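PDB 6C2C: dihydrocoumarin hydrolase, AncDHCH1 from Pseudomonas sp., which probably hydrolyses the lactone dihydrocoumarin with two zinc ions in a metallo-beta-lactamase fold, and appears to be a reconstructed ancestor of methyl-parathion hydrolase. Local coordinates for residues S239-I242 with Q243-D247; V37-V41 with D42-N46; R283-K287 with G288-V292. All blocks are in the same frame, centred on the assembly; numbering follows the deposited sequence.

Contact 1 (S239-I242 with Q243-D247)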
ATOM      1  N   SER A 239       3.455 -14.414  12.974  1.00 18.98           N
ATOM      2  CA  SER A 239       2.295 -15.295  12.903  1.00 16.23           C
ATOM      3  C   SER A 239       0.977 -14.589  13.199  1.00 17.71           C
ATOM      4  O   SER A 239      -0.089 -15.157  12.911  1.00 18.14           O
ATOM      5  CB  SER A 239       2.506 -16.464  13.880  1.00 20.04           C
ATOM      6  OG  SER A 239       2.143 -16.035  15.201  1.00 27.15           O
ATOM      7  N   VAL A 240       0.986 -13.395  13.772  1.00 14.92           N
ATOM      8  CA  VAL A 240      -0.260 -12.731  14.140  1.00 13.76           C
ATOM      9  C   VAL A 240      -0.907 -12.202  12.871  1.00 16.69           C
ATOM     10  O   VAL A 240      -0.269 -11.465  12.113  1.00 15.58           O
ATOM     11  CB  VAL A 240      -0.016 -11.580  15.133  1.00 16.39           C
ATOM     12  CG1 VAL A 240      -1.345 -10.971  15.587  1.00 19.11           C
ATOM     13  CG2 VAL A 240       0.829 -12.043  16.327  1.00 18.16           C
ATOM     14  N   THR A 241      -2.157 -12.585  12.625  1.00 16.59           N
ATOM     15  CA  THR A 241      -2.904 -12.183  11.450  1.00 13.16           C
ATOM     16  C   THR A 241      -3.940 -11.117  11.815  1.00 16.07           C
ATOM     17  O   THR A 241      -4.050 -10.655  12.968  1.00 16.42           O
ATOM     18  CB  THR A 241      -3.516 -13.444  10.803  1.00 13.54           C
ATOM     19  OG1 THR A 241      -4.436 -14.048  11.745  1.00 15.61           O
ATOM     20  CG2 THR A 241      -2.433 -14.446  10.421  1.00 14.67           C
ATOM     21  N   ILE A 242      -4.723 -10.694  10.816  1.00 14.02           N
ATOM     22  CA  ILE A 242      -5.677  -9.611  11.010  1.00 12.98           C
ATOM     23  C   ILE A 242      -6.998  -9.973  10.341  1.00 15.72           C
ATOM     24  O   ILE A 242      -7.043 -10.765   9.380  1.00 15.42           O
ATOM     25  CB  ILE A 242      -5.076  -8.263  10.476  1.00 14.92           C
ATOM     26  CG1 ILE A 242      -5.839  -7.035  10.967  1.00 16.04           C
ATOM     27  CG2 ILE A 242      -4.951  -8.257   8.905  1.00 13.76           C
ATOM     28  CD1 ILE A 242      -4.929  -5.728  10.815  1.00 17.48           C
ATOM     29  N   GLN A 243      -8.070  -9.379  10.859  0.59 15.89           N
ATOM     30  CA  GLN A 243      -9.391  -9.711  10.333  0.59 16.63           C
ATOM     31  C   GLN A 243      -9.508  -9.365   8.853  0.59 17.15           C
ATOM     32  O   GLN A 243     -10.282 -10.023   8.137  0.59 17.19           O
ATOM     33  CB  GLN A 243     -10.481  -9.010  11.152  0.59 19.12           C
ATOM     34  CG  GLN A 243     -10.699  -9.637  12.544  0.59 16.43           C
ATOM     35  CD  GLN A 243     -11.788  -8.928  13.321  0.59 22.74           C
ATOM     36  OE1 GLN A 243     -11.659  -8.676  14.514  0.59 27.54           O
ATOM     37  NE2 GLN A 243     -12.884  -8.629  12.646  0.59 26.12           N
ATOM     38  N   PHE A 244      -8.739  -8.358   8.374  1.00 13.19           N
ATOM     39  CA  PHE A 244      -8.823  -7.982   6.971  1.00 15.01           C
ATOM     40  C   PHE A 244      -8.353  -9.087   6.021  1.00 14.53           C
ATOM     41  O   PHE A 244      -8.576  -8.967   4.820  1.00 14.46           O
ATOM     42  CB  PHE A 244      -7.976  -6.729   6.697  1.00 12.86           C
ATOM     43  CG  PHE A 244      -8.363  -5.519   7.497  1.00 15.63           C
ATOM     44  CD1 PHE A 244      -9.700  -5.168   7.675  1.00 20.23           C
ATOM     45  CD2 PHE A 244      -7.361  -4.712   8.064  1.00 15.94           C
ATOM     46  CE1 PHE A 244     -10.037  -4.040   8.387  1.00 22.50           C
ATOM     47  CE2 PHE A 244      -7.705  -3.584   8.776  1.00 19.06           C
ATOM     48  CZ  PHE A 244      -9.040  -3.239   8.909  1.00 20.92           C
ATOM     49  N   ASP A 245      -7.626 -10.088   6.492  1.00 11.50           N
ATOM     50  CA  ASP A 245      -7.159 -11.167   5.625  1.00 12.51           C
ATOM     51  C   ASP A 245      -8.314 -12.030   5.161  1.00 17.99           C
ATOM     52  O   ASP A 245      -9.096 -12.494   5.988  1.00 16.49           O
ATOM     53  CB  ASP A 245      -6.172 -12.082   6.369  1.00 13.27           C
ATOM     54  CG  ASP A 245      -4.868 -11.374   6.739  1.00 16.36           C
ATOM     55  OD1 ASP A 245      -4.365 -10.524   5.973  1.00 15.12           O
ATOM     56  OD2 ASP A 245      -4.314 -11.720   7.806  1.00 14.29           O
ATOM     57  N   SER A 246      -8.407 -12.288   3.847  1.00 12.45           N
ATOM     58  CA  SER A 246      -9.359 -13.309   3.369  1.00 15.22           C
ATOM     59  C   SER A 246      -9.040 -14.717   3.887  1.00 17.32           C
ATOM     60  O   SER A 246      -9.951 -15.488   4.220  1.00 15.95           O
ATOM     61  CB  SER A 246      -9.376 -13.312   1.830  1.00 15.59           C
ATOM     62  OG  SER A 246      -9.989 -12.124   1.344  1.00 13.40           O
ATOM     63  N   ASP A 247      -7.778 -15.116   3.843  1.00 14.53           N
ATOM     64  CA  ASP A 247      -7.287 -16.417   4.325  1.00 15.79           C
ATOM     65  C   ASP A 247      -6.113 -16.117   5.266  1.00 16.74           C
ATOM     66  O   ASP A 247      -4.999 -15.805   4.803  1.00 16.45           O
ATOM     67  CB  ASP A 247      -6.885 -17.284   3.136  1.00 18.01           C
ATOM     68  CG  ASP A 247      -6.352 -18.641   3.538  1.00 18.82           C
ATOM     69  OD1 ASP A 247      -5.965 -18.846   4.711  1.00 18.72           O
ATOM     70  OD2 ASP A 247      -6.341 -19.545   2.644  1.00 20.92           O
TER
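Asp245 folds back over Ile242 and closes a type I beta turn that runs from Ile242 to Asp245. The turn's own bond goes from Asp245 N to Ile242 O (3.0 Å), with the donor standing well above the carbonyl plane. A second bond returns from Ile242 N to Asp245 OD2 (3.2 Å); it is nearly straight, 169° at the hydrogen, but meets the carboxylate from above its plane. Backbone and side chain of Asp245 thus hold both ends of the same residue. The tight part lies round the buried Ile242 side chain. Its CG1 is anti to the backbone N (chi1 -165°), which carries CD1 to Phe244 CD2 at 3.8 Å, while the other branch, CG2, lies 3.7 Å from Asp245 OD2, the two side chains crossing at about a right angle. Leu44 touches both Ile242 and Phe244. Gln243 belongs to the solvent side, where its extended chain leads off the turn. The Phe244 side chain comes within about 5 Å of a zinc ion and about 4 Å of a bound di(hydroxyethyl)ether. Asp245 OD1 accepts a hydrogen bond from ND1 of the zinc ligand His205, so the carboxylate that locks the turn is also a second-shell group that probably steadies the rotation of the imidazole and may make it a stronger donor to the metal.

Contact 2 (V37-V41 with D42-N46)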
ATOM      1  N   VAL A  37      -4.969   6.705   8.538  1.00 13.31           N
ATOM      2  CA  VAL A  37      -6.289   6.438   9.129  1.00 14.25           C
ATOM      3  C   VAL A  37      -6.092   5.635  10.415  1.00 15.00           C
ATOM      4  O   VAL A  37      -5.228   4.762  10.486  1.00 13.94           O
ATOM      5  CB  VAL A  37      -7.194   5.696   8.134  1.00 17.85           C
ATOM      6  CG1 VAL A  37      -6.631   4.293   7.833  1.00 14.79           C
ATOM      7  CG2 VAL A  37      -8.607   5.626   8.710  1.00 19.08           C
ATOM      8  N   ASP A  38      -6.874   5.962  11.447  1.00 18.04           N
ATOM      9  CA  ASP A  38      -6.744   5.246  12.712  1.00 16.23           C
ATOM     10  C   ASP A  38      -7.387   3.885  12.571  1.00 16.77           C
ATOM     11  O   ASP A  38      -8.501   3.769  12.040  1.00 20.58           O
ATOM     12  CB  ASP A  38      -7.460   6.001  13.838  1.00 16.69           C
ATOM     13  CG  ASP A  38      -6.656   7.165  14.392  1.00 26.91           C
ATOM     14  OD1 ASP A  38      -5.474   7.351  14.031  1.00 20.90           O
ATOM     15  OD2 ASP A  38      -7.224   7.916  15.221  1.00 27.68           O
ATOM     16  N   LEU A  39      -6.719   2.875  13.095  1.00 15.93           N
ATOM     17  CA  LEU A  39      -7.215   1.512  13.070  1.00 17.37           C
ATOM     18  C   LEU A  39      -7.341   1.004  14.502  1.00 19.76           C
ATOM     19  O   LEU A  39      -6.408   1.169  15.298  1.00 17.40           O
ATOM     20  CB  LEU A  39      -6.291   0.590  12.303  1.00 19.36           C
ATOM     21  CG  LEU A  39      -6.284   0.752  10.776  1.00 19.19           C
ATOM     22  CD1 LEU A  39      -5.378  -0.276  10.142  1.00 18.63           C
ATOM     23  CD2 LEU A  39      -7.736   0.609  10.305  1.00 21.91           C
ATOM     24  N   PRO A  40      -8.457   0.358  14.861  1.00 19.40           N
ATOM     25  CA  PRO A  40      -8.586  -0.286  16.178  1.00 17.23           C
ATOM     26  C   PRO A  40      -7.888  -1.636  16.152  1.00 18.02           C
ATOM     27  O   PRO A  40      -8.520  -2.698  16.108  1.00 18.10           O
ATOM     28  CB  PRO A  40     -10.109  -0.383  16.352  1.00 18.82           C
ATOM     29  CG  PRO A  40     -10.621  -0.594  14.999  1.00 20.72           C
ATOM     30  CD  PRO A  40      -9.697   0.260  14.077  1.00 18.84           C
ATOM     31  N   VAL A  41      -6.551  -1.595  16.163  1.00 15.85           N
ATOM     32  CA  VAL A  41      -5.782  -2.825  15.948  1.00 18.05           C
ATOM     33  C   VAL A  41      -5.903  -3.811  17.109  1.00 16.61           C
ATOM     34  O   VAL A  41      -5.654  -5.001  16.910  1.00 17.21           O
ATOM     35  CB  VAL A  41      -4.305  -2.492  15.648  1.00 18.26           C
ATOM     36  CG1 VAL A  41      -4.219  -1.634  14.376  1.00 17.59           C
ATOM     37  CG2 VAL A  41      -3.602  -1.763  16.836  1.00 19.86           C
ATOM     38  N   ASP A  42      -6.253  -3.349  18.317  1.00 21.57           N
ATOM     39  CA  ASP A  42      -6.465  -4.287  19.408  1.00 21.18           C
ATOM     40  C   ASP A  42      -7.620  -5.228  19.073  1.00 20.14           C
ATOM     41  O   ASP A  42      -7.580  -6.422  19.395  1.00 21.47           O
ATOM     42  CB  ASP A  42      -6.743  -3.507  20.681  1.00 21.50           C
ATOM     43  CG  ASP A  42      -7.841  -2.445  20.483  1.00 32.34           C
ATOM     44  OD1 ASP A  42      -7.967  -1.809  19.378  1.00 29.55           O
ATOM     45  OD2 ASP A  42      -8.612  -2.222  21.454  1.00 41.63           O
ATOM     46  N   LYS A  43      -8.611  -4.718  18.380  1.00 19.17           N
ATOM     47  CA  LYS A  43      -9.729  -5.517  17.956  1.00 20.83           C
ATOM     48  C   LYS A  43      -9.507  -6.292  16.651  1.00 23.56           C
ATOM     49  O   LYS A  43      -9.928  -7.387  16.538  1.00 22.33           O
ATOM     50  CB  LYS A  43     -10.907  -4.606  17.790  1.00 23.46           C
ATOM     51  CG  LYS A  43     -12.234  -5.297  17.679  1.00 36.33           C
ATOM     52  CD  LYS A  43     -12.597  -5.687  16.270  1.00 37.79           C
ATOM     53  CE  LYS A  43     -13.681  -6.761  16.254  1.00 42.72           C
ATOM     54  NZ  LYS A  43     -13.258  -7.933  17.004  1.00 42.71           N
ATOM     55  N   LEU A  44      -8.825  -5.680  15.698  1.00 18.75           N
ATOM     56  CA  LEU A  44      -8.651  -6.285  14.383  1.00 17.01           C
ATOM     57  C   LEU A  44      -7.610  -7.410  14.373  1.00 15.12           C
ATOM     58  O   LEU A  44      -7.734  -8.359  13.588  1.00 17.95           O
ATOM     59  CB  LEU A  44      -8.249  -5.195  13.377  1.00 16.44           C
ATOM     60  CG  LEU A  44      -9.312  -4.156  13.091  1.00 15.22           C
ATOM     61  CD1 LEU A  44      -8.625  -2.949  12.482  1.00 22.10           C
ATOM     62  CD2 LEU A  44     -10.329  -4.728  12.157  1.00 22.76           C
ATOM     63  N   LEU A  45      -6.524  -7.300  15.159  1.00 15.16           N
ATOM     64  CA  LEU A  45      -5.530  -8.365  15.160  1.00 16.91           C
ATOM     65  C   LEU A  45      -6.082  -9.630  15.815  1.00 17.10           C
ATOM     66  O   LEU A  45      -6.866  -9.563  16.767  1.00 20.23           O
ATOM     67  CB  LEU A  45      -4.241  -7.932  15.878  1.00 17.19           C
ATOM     68  CG  LEU A  45      -3.428  -6.855  15.130  1.00 17.40           C
ATOM     69  CD1 LEU A  45      -2.320  -6.321  16.033  1.00 14.08           C
ATOM     70  CD2 LEU A  45      -2.785  -7.499  13.898  1.00 17.71           C
ATOM     71  N   ASN A  46      -5.641 -10.779  15.313  1.00 17.91           N
ATOM     72  CA  ASN A  46      -6.208 -12.077  15.727  1.00 19.48           C
ATOM     73  C   ASN A  46      -5.399 -12.656  16.880  1.00 16.83           C
ATOM     74  O   ASN A  46      -4.716 -13.681  16.782  1.00 18.43           O
ATOM     75  CB  ASN A  46      -6.259 -13.039  14.540  1.00 16.65           C
ATOM     76  CG  ASN A  46      -7.373 -12.706  13.576  1.00 18.77           C
ATOM     77  OD1 ASN A  46      -8.437 -12.245  13.958  1.00 21.45           O
ATOM     78  ND2 ASN A  46      -7.117 -12.930  12.289  1.00 17.24           N
TER
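Leu44 leans back over Pro40, the N-cap residue of the short helix 41-44, and the two side chains meet at a slant. The touching branch is CD1, which rests on the proline ring 3.7 Å from Pro40 CD and a little farther from CG. It also reaches Leu39 CB at 4.2 Å, bringing the last residue of the strand into the same apolar patch. With CG anti to the carbonyl carbon (chi1 -67°), Leu44 points its branches back toward the start of the helix, and Leu44 CG passes 3.4 Å from Pro40 O. That oxygen is the polar centre of the turn. Leu44 N donates to Pro40 O in the carbonyl plane at 3.0 Å, and Lys43 N adds a weak, bent bond of the same length. One step on, Leu45 N bonds to Val41 O, with the donor tilted 32° from the carbonyl plane. Leu45 follows its neighbour's pattern on the buried flank: its CD1 lies 4.3 Å from Val41 CB, a looser meeting than that of Leu44 with the proline. Val41 also packs on Leu56 of helix 49-58 and on Leu65 of strand 65-75. On the outer flank Asp42 turns its carboxylate toward the proline, CG lying between the backbone N and the carbonyl carbon (chi1 50°), and OD1 lies 3.2 Å from Pro40 C. Before the helix, Pro40 is the centre of an inverse gamma turn, closed by a weak bond from Val41 N to Leu39 O. Strand thus passes into helix with its first carbonyls bonded and covered by the Leu44 and Leu45 branches, close to the zinc site: the Leu39 side chain is about 8 Å from a zinc ion and about 4 Å from a bound di(hydroxyethyl)ether.

Contact 3 (R283-K287 with G288-V292)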
ATOM      1  N   ARG A 283      16.061  -7.445   8.745  1.00 17.45           N
ATOM      2  CA  ARG A 283      17.047  -8.433   9.175  1.00 20.52           C
ATOM      3  C   ARG A 283      16.385  -9.359  10.192  1.00 19.46           C
ATOM      4  O   ARG A 283      15.438  -8.973  10.899  1.00 19.91           O
ATOM      5  CB  ARG A 283      18.329  -7.776   9.720  1.00 27.32           C
ATOM      6  CG  ARG A 283      18.338  -7.415  11.178  1.00 33.42           C
ATOM      7  CD  ARG A 283      19.794  -7.040  11.621  1.00 40.06           C
ATOM      8  NE  ARG A 283      20.078  -5.672  11.212  1.00 33.76           N
ATOM      9  CZ  ARG A 283      20.342  -4.665  12.043  1.00 45.22           C
ATOM     10  NH1 ARG A 283      20.441  -4.868  13.355  1.00 46.92           N
ATOM     11  NH2 ARG A 283      20.537  -3.451  11.547  1.00 32.78           N
ATOM     12  N   ALA A 284      16.870 -10.608  10.215  1.00 20.30           N
ATOM     13  CA  ALA A 284      16.414 -11.554  11.223  1.00 25.22           C
ATOM     14  C   ALA A 284      16.731 -11.049  12.627  1.00 24.94           C
ATOM     15  O   ALA A 284      17.733 -10.368  12.865  1.00 27.74           O
ATOM     16  CB  ALA A 284      17.057 -12.926  10.976  1.00 29.82           C
ATOM     17  N   ASP A 285      15.849 -11.356  13.566  1.00 26.19           N
ATOM     18  CA  ASP A 285      16.045 -10.908  14.950  1.00 26.29           C
ATOM     19  C   ASP A 285      15.415 -11.981  15.839  1.00 28.52           C
ATOM     20  O   ASP A 285      14.234 -11.911  16.188  1.00 28.78           O
ATOM     21  CB  ASP A 285      15.455  -9.534  15.217  1.00 20.59           C
ATOM     22  CG  ASP A 285      15.795  -9.016  16.612  1.00 38.70           C
ATOM     23  OD1 ASP A 285      16.379  -9.813  17.392  1.00 41.30           O
ATOM     24  OD2 ASP A 285      15.496  -7.827  16.905  1.00 36.21           O
ATOM     25  N   GLY A 286      16.215 -12.978  16.182  1.00 36.35           N
ATOM     26  CA  GLY A 286      15.687 -14.055  17.000  1.00 31.14           C
ATOM     27  C   GLY A 286      14.583 -14.772  16.270  1.00 30.70           C
ATOM     28  O   GLY A 286      14.731 -15.197  15.119  1.00 31.30           O
ATOM     29  N   LYS A 287      13.442 -14.905  16.940  1.00 29.88           N
ATOM     30  CA  LYS A 287      12.326 -15.603  16.324  1.00 28.91           C
ATOM     31  C   LYS A 287      11.570 -14.724  15.340  1.00 27.34           C
ATOM     32  O   LYS A 287      10.730 -15.240  14.603  1.00 31.19           O
ATOM     33  CB  LYS A 287      11.384 -16.136  17.414  1.00 34.36           C
ATOM     34  CG  LYS A 287      12.069 -17.132  18.366  1.00 47.94           C
ATOM     35  CD  LYS A 287      11.184 -17.550  19.550  1.00 48.60           C
ATOM     36  CE  LYS A 287      10.680 -18.992  19.424  1.00 51.58           C
ATOM     37  NZ  LYS A 287       9.252 -19.128  19.866  1.00 55.78           N
ATOM     38  N   GLY A 288      11.896 -13.426  15.282  1.00 25.38           N
ATOM     39  CA  GLY A 288      11.190 -12.474  14.451  1.00 22.69           C
ATOM     40  C   GLY A 288      12.146 -11.703  13.552  1.00 18.32           C
ATOM     41  O   GLY A 288      13.169 -12.221  13.106  1.00 19.26           O
ATOM     42  N   TYR A 289      11.776 -10.445  13.288  1.00 18.00           N
ATOM     43  CA  TYR A 289      12.457  -9.588  12.312  1.00 18.85           C
ATOM     44  C   TYR A 289      12.539  -8.168  12.843  1.00 15.55           C
ATOM     45  O   TYR A 289      11.730  -7.728  13.656  1.00 18.77           O
ATOM     46  CB  TYR A 289      11.724  -9.607  10.931  1.00 16.85           C
ATOM     47  CG  TYR A 289      11.782 -10.990  10.329  1.00 16.05           C
ATOM     48  CD1 TYR A 289      12.883 -11.394   9.593  1.00 17.68           C
ATOM     49  CD2 TYR A 289      10.761 -11.925  10.587  1.00 15.11           C
ATOM     50  CE1 TYR A 289      12.984 -12.712   9.075  1.00 20.42           C
ATOM     51  CE2 TYR A 289      10.839 -13.237  10.070  1.00 15.83           C
ATOM     52  CZ  TYR A 289      11.948 -13.635   9.348  1.00 19.40           C
ATOM     53  OH  TYR A 289      12.031 -14.929   8.836  1.00 19.15           O
ATOM     54  N   ARG A 290      13.505  -7.451  12.320  1.00 18.65           N
ATOM     55  CA  ARG A 290      13.712  -6.067  12.640  1.00 19.57           C
ATOM     56  C   ARG A 290      13.640  -5.258  11.340  1.00 16.32           C
ATOM     57  O   ARG A 290      14.266  -5.632  10.422  1.00 17.41           O
ATOM     58  CB  ARG A 290      15.077  -5.881  13.291  1.00 21.29           C
ATOM     59  CG  ARG A 290      15.497  -4.472  13.580  1.00 24.86           C
ATOM     60  CD  ARG A 290      16.604  -4.349  14.623  1.00 38.85           C
ATOM     61  NE  ARG A 290      17.527  -3.268  14.309  1.00 44.07           N
ATOM     62  CZ  ARG A 290      18.647  -3.004  14.973  1.00 48.57           C
ATOM     63  NH1 ARG A 290      19.443  -2.027  14.582  1.00 38.11           N
ATOM     64  NH2 ARG A 290      18.976  -3.752  16.001  1.00 50.63           N
ATOM     65  N   PHE A 291      12.845  -4.191  11.304  1.00 18.58           N
ATOM     66  CA  PHE A 291      12.787  -3.304  10.140  1.00 14.62           C
ATOM     67  C   PHE A 291      13.829  -2.199  10.297  1.00 14.99           C
ATOM     68  O   PHE A 291      13.989  -1.631  11.387  1.00 17.38           O
ATOM     69  CB  PHE A 291      11.384  -2.728  10.017  1.00 17.09           C
ATOM     70  CG  PHE A 291      11.168  -1.880   8.815  1.00 15.72           C
ATOM     71  CD1 PHE A 291      11.174  -2.398   7.536  1.00 16.48           C
ATOM     72  CD2 PHE A 291      10.890  -0.541   8.997  1.00 17.28           C
ATOM     73  CE1 PHE A 291      10.921  -1.533   6.426  1.00 14.21           C
ATOM     74  CE2 PHE A 291      10.636   0.310   7.922  1.00 18.78           C
ATOM     75  CZ  PHE A 291      10.626  -0.204   6.629  1.00 14.47           C
ATOM     76  N   VAL A 292      14.536  -1.924   9.215  1.00 12.00           N
ATOM     77  CA  VAL A 292      15.564  -0.882   9.178  1.00 11.85           C
ATOM     78  C   VAL A 292      15.158   0.133   8.108  1.00 12.35           C
ATOM     79  O   VAL A 292      15.400  -0.078   6.919  1.00 14.02           O
ATOM     80  CB  VAL A 292      16.937  -1.489   8.857  1.00 16.49           C
ATOM     81  CG1 VAL A 292      18.020  -0.422   8.857  1.00 17.79           C
ATOM     82  CG2 VAL A 292      17.262  -2.664   9.852  1.00 13.43           C
TER
HETATM   83  O   HOH W   1      13.871 -14.771  12.484  1.00 28.54           O
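Gly288 O is gripped by two donors at the tip of a beta hairpin: a water at 2.7 Å and Asp285 N at 2.9 Å. The same water donates to Gly286 O, tying the outer part of the turn to the second strand. Gly288 N returns a bond to Asp285 O, completing a hydrogen-bonded pair that closes the type II' turn from Asp285 to Gly288. Gly286 takes a positive phi of 62°, which suits glycine. Farther along, Arg283 and Arg290 form another antiparallel hydrogen-bonded pair, with Arg290 N to Arg283 O at 2.8 Å and nearly along the C=O axis.

Their side chains share one face of the hairpin with Asp285 and run side by side in the same direction. The guanidinium planes are 49° apart, and Arg283 NH1 stands over the centre of the Arg290 group, 3.1 Å from Arg290 CZ. The bend at chi3 of Arg283 (80°) carries its guanidinium over that of Arg290, with NH2 going on to Val292 CG2. Two like charges meet at the exposed surface; both arginines also touch a crystal neighbour, which may favour the pose, and Asp285 OD2, 5.4 Å from Arg290 NH2, may moderate the repulsion. Tyr289, on the other face, brings CD1 to 3.9 Å from Ala284 CA. Its ring meets Phe259 of helix 248-265 edge-to-face, and Phe291, also on this face, meets the ring of Phe235. One face of this hairpin, at the border of the seven-stranded sheet, is thereby packed against helix 248-265 and the loop beyond helix 231-234.

Along the chain the order is contact 2, contact 1, contact 3. The first two have centres 11 Å apart and touch: Thr241 O lies 2.8 Å from Asn46 N and Gln243 N 2.9 Å from Leu44 O, both probable hydrogen bonds. Helix 41-44 and the residues just after it, which follow strand 27-39 of the six-stranded sheet, are thereby joined to the loop before helix 248-265. Contact 3 stands apart, its centre about 20 Å from that of contact 1. Contacts 1 and 3 both pack on helix 248-265. Contacts 1 and 2 thus lie beside the zinc site, whereas contact 3 borders the other large sheet, away from it.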